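Local coordinates for protein GH18 chiitnase (Pseudoalteromonas aurantia, PDB 6K7Z) that probably cleaves chitin chains internally, acting as an endochitinase of glycoside hydrolase family 18, at residues Thr58-Ala61 with Ile62-Met65; Ala12-Leu15 with Ile16-Ser19. All coordinates share one frame; numbering follows the deposited sequence.

Contact 1 (Thr58-Ala61 with Ile62-Met65)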
# COMPACT_ATOMS: atom_id res chain seq x y z
N THR A 58 17.01 -11.21 2.78
CA THR A 58 15.58 -10.94 2.60
C THR A 58 14.78 -12.23 2.65
O THR A 58 13.79 -12.33 3.39
CB THR A 58 15.36 -10.22 1.27
OG1 THR A 58 16.04 -8.95 1.29
CG2 THR A 58 13.89 -10.01 0.99
N ILE A 59 15.22 -13.24 1.90
CA ILE A 59 14.51 -14.52 1.85
C ILE A 59 14.34 -15.10 3.25
O ILE A 59 13.27 -15.57 3.62
CB ILE A 59 15.25 -15.49 0.92
CG1 ILE A 59 15.17 -15.00 -0.53
CG2 ILE A 59 14.67 -16.88 1.05
CD1 ILE A 59 16.04 -15.79 -1.52
N GLU A 60 15.41 -15.05 4.05
CA GLU A 60 15.32 -15.59 5.41
C GLU A 60 14.41 -14.72 6.28
O GLU A 60 13.59 -15.24 7.04
CB GLU A 60 16.71 -15.72 6.03
CG GLU A 60 16.73 -16.19 7.49
CD GLU A 60 16.15 -17.59 7.70
OE1 GLU A 60 15.91 -18.32 6.71
OE2 GLU A 60 15.92 -17.97 8.87
N ALA A 61 14.53 -13.40 6.15
CA ALA A 61 13.70 -12.52 6.96
C ALA A 61 12.22 -12.77 6.71
O ALA A 61 11.41 -12.75 7.65
CB ALA A 61 14.05 -11.06 6.68
N ILE A 62 11.84 -13.01 5.45
CA ILE A 62 10.45 -13.29 5.12
C ILE A 62 9.97 -14.55 5.83
O ILE A 62 8.86 -14.59 6.38
CB ILE A 62 10.29 -13.41 3.59
CG1 ILE A 62 10.63 -12.08 2.90
CG2 ILE A 62 8.88 -13.90 3.25
CD1 ILE A 62 10.81 -12.19 1.40
N LYS A 63 10.80 -15.60 5.83
CA LYS A 63 10.41 -16.83 6.51
C LYS A 63 10.24 -16.60 8.01
O LYS A 63 9.28 -17.09 8.61
CB LYS A 63 11.46 -17.92 6.27
CG LYS A 63 11.50 -18.45 4.85
CD LYS A 63 12.63 -19.47 4.70
CE LYS A 63 12.88 -19.83 3.24
NZ LYS A 63 14.13 -20.64 3.07
N VAL A 64 11.14 -15.83 8.62
CA VAL A 64 11.06 -15.57 10.05
C VAL A 64 9.82 -14.74 10.37
O VAL A 64 9.11 -15.02 11.34
CB VAL A 64 12.35 -14.88 10.53
CG1 VAL A 64 12.19 -14.42 11.97
CG2 VAL A 64 13.54 -15.83 10.38
N MET A 65 9.56 -13.71 9.57
CA MET A 65 8.35 -12.91 9.75
C MET A 65 7.10 -13.78 9.65
O MET A 65 6.20 -13.70 10.49
CB MET A 65 8.30 -11.78 8.73
CG MET A 65 9.24 -10.61 9.03
SD MET A 65 8.94 -9.18 7.95
CE MET A 65 9.78 -9.72 6.46
O HOH W 1 15.78 -18.78 4.35

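Contact 2 (Ala12-Leu15 with Ile16-Ser19)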
# COMPACT_ATOMS: atom_id res chain seq x y z
N ALA A 12 18.22 0.51 5.61
CA ALA A 12 19.06 1.03 6.70
C ALA A 12 18.88 0.24 7.99
O ALA A 12 19.80 0.18 8.82
CB ALA A 12 18.76 2.51 6.94
N VAL A 13 17.71 -0.35 8.20
CA VAL A 13 17.44 -1.24 9.33
C VAL A 13 17.25 -2.64 8.78
O VAL A 13 16.49 -2.81 7.82
CB VAL A 13 16.20 -0.79 10.13
CG1 VAL A 13 15.90 -1.77 11.27
CG2 VAL A 13 16.37 0.63 10.66
N PRO A 14 17.94 -3.66 9.31
CA PRO A 14 17.78 -5.02 8.78
C PRO A 14 16.33 -5.47 8.78
O PRO A 14 15.59 -5.24 9.74
CB PRO A 14 18.63 -5.87 9.73
CG PRO A 14 19.65 -4.92 10.28
CD PRO A 14 18.97 -3.58 10.36
N LEU A 15 15.93 -6.15 7.71
CA LEU A 15 14.51 -6.49 7.58
C LEU A 15 14.05 -7.41 8.68
O LEU A 15 12.90 -7.32 9.14
CB LEU A 15 14.24 -7.12 6.22
CG LEU A 15 12.81 -7.56 5.93
CD1 LEU A 15 11.86 -6.39 5.91
CD2 LEU A 15 12.80 -8.28 4.57
N ILE A 16 14.91 -8.32 9.14
CA ILE A 16 14.49 -9.26 10.15
C ILE A 16 14.07 -8.57 11.45
O ILE A 16 13.33 -9.16 12.23
CB ILE A 16 15.61 -10.29 10.40
CG1 ILE A 16 15.05 -11.54 11.10
CG2 ILE A 16 16.76 -9.65 11.15
CD1 ILE A 16 15.82 -12.78 10.82
N ASN A 17 14.52 -7.33 11.69
CA ASN A 17 14.08 -6.60 12.88
C ASN A 17 12.56 -6.50 12.96
O ASN A 17 12.00 -6.41 14.06
CB ASN A 17 14.69 -5.19 12.94
CG ASN A 17 16.16 -5.20 13.37
OD1 ASN A 17 16.86 -6.19 13.20
ND2 ASN A 17 16.63 -4.08 13.90
N ALA A 18 11.89 -6.49 11.80
CA ALA A 18 10.44 -6.35 11.81
C ALA A 18 9.75 -7.54 12.45
O ALA A 18 8.66 -7.40 13.00
CB ALA A 18 9.92 -6.14 10.39
N SER A 19 10.38 -8.72 12.41
CA SER A 19 9.80 -9.92 13.00
C SER A 19 9.61 -9.81 14.51
O SER A 19 8.81 -10.56 15.08
CB SER A 19 10.67 -11.15 12.70
OG SER A 19 11.85 -11.10 13.47

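Contact 1 (Thr58-Ala61 with Ile62-Met65)
Thr-58 and Ile-62 are joined by the first of four successive i-to-i+4 backbone bonds (Ile-62 N to Thr-58 O, 2.9 Å), the alpha-helical pattern that runs on to Met-65 N and Ala-61 O; the Lys-63 to Ile-59 bond is weak. This turn belongs to helix 56-67, which lies on the outside of the TIM barrel and connects parallel strands 25-33 and 71-77 in a beta-alpha-beta crossover. On its barrel side, Ile-62 folds CG1 back over its own helix, 3.2 Å from Thr-58 O, while CD1 lies 3.8 Å from Thr-58 CG2. The same side chain reaches Phe-54, Leu-28 and Val-72, and an alanine here would probably leave the Thr-58 methyl without its apolar neighbour and open a gap against Leu-28 and Val-72 of strands 25-33 and 71-77. Thr-58 OG1 is engaged separately, by the hydroxyl of Thr-55. On the outer side, Glu-60 is bent at CB-CG (chi2 62°) and carries OE2 to 3.5 Å from Val-64 CG2. It crosses the extended Lys-63 chain at about a right angle; a water accepts from Lys-63 NZ at 2.8 Å, but its approach to Glu-60 OE1, at 2.4 Å, is unusually short, so this half of the bridge is less certain. Met-65 bends at its sulfur (chi3 -79°), bringing the methyl CE back to 3.6 Å from Ala-61 O.

Contact 2 (Ala12-Leu15 with Ile16-Ser19)
Val-13 and Asn-17 meet at about a right angle, the valine methyl CG1 lying 3.6 Å from Asn-17 ND2. CG1 stands over one face of the carboxamide, displaced toward and past the nitrogen end, and it also touches Asn-17 CB. The carbonyl of Pro-14 faces that same side of the amide, with Pro-14 O 3.7 Å from Asn-17 CG, and the proline ring comes in over the same face at the oxygen end, CB to Asn-17 OD1 at 3.9 Å. The asparagine amide thus lies as a flat lid across Val-13 and Pro-14. Its CG is turned opposite its own carbonyl carbon (chi1 -76°), which leans the amide back over the preceding residues. Pro-14 touches Ile-16 more loosely, through CB and CG2.

Beneath the lid the backbone winds tightly. Asn-17 N donates to Pro-14 O at 3.1 Å, reaching it from well above the carbonyl plane, and Ala-18 N approaches Leu-15 O at 3.0 Å in a similar way. Ile-16 O is held twice by Ser-19, through its backbone N and, at 2.7 Å, through OG, which lies nearly in line with the carbonyl, so the Ser-19 hydroxyl proton is spent on the carbonyl three residues back and the side chain is held against the turn (chi1 73°).

Phe-262 packs against Val-13, Asn-17 and Ala-18. Val-13 N bonds to Ser-263 OG and Val-13 O to Tyr-8 OH, joining the segment to the end of strand 3-8 and to the loop that follows the neighbouring barrel strand 256-260. Consecutive i-to-i+3 bonds with helical backbone angles are characteristic of overlapping beta turns of 3-10 geometry, here in the connection between the parallel TIM-barrel strands 3-8 and 25-33.

From the N terminus, strand 3-8 leads into contact 2, whose turns at 12-19 occupy the connection to strand 25-33. The chain then passes through that strand, 41-43 and 53-54 before contact 1 opens on helix 56-67, which leads on to strand 71-77. The two contacts are therefore in series, neither nesting nor crossing, and each closes only short backbone turns. In space their centres are 10 Å apart, and they pack together: Leu-15 CD2 meets Ala-61 CB at 3.7 Å, Leu-15 CG touches Met-65 CE, and Ser-19 OG approaches Val-64 CG1. Two successive strand connections of the barrel are thereby joined side by side.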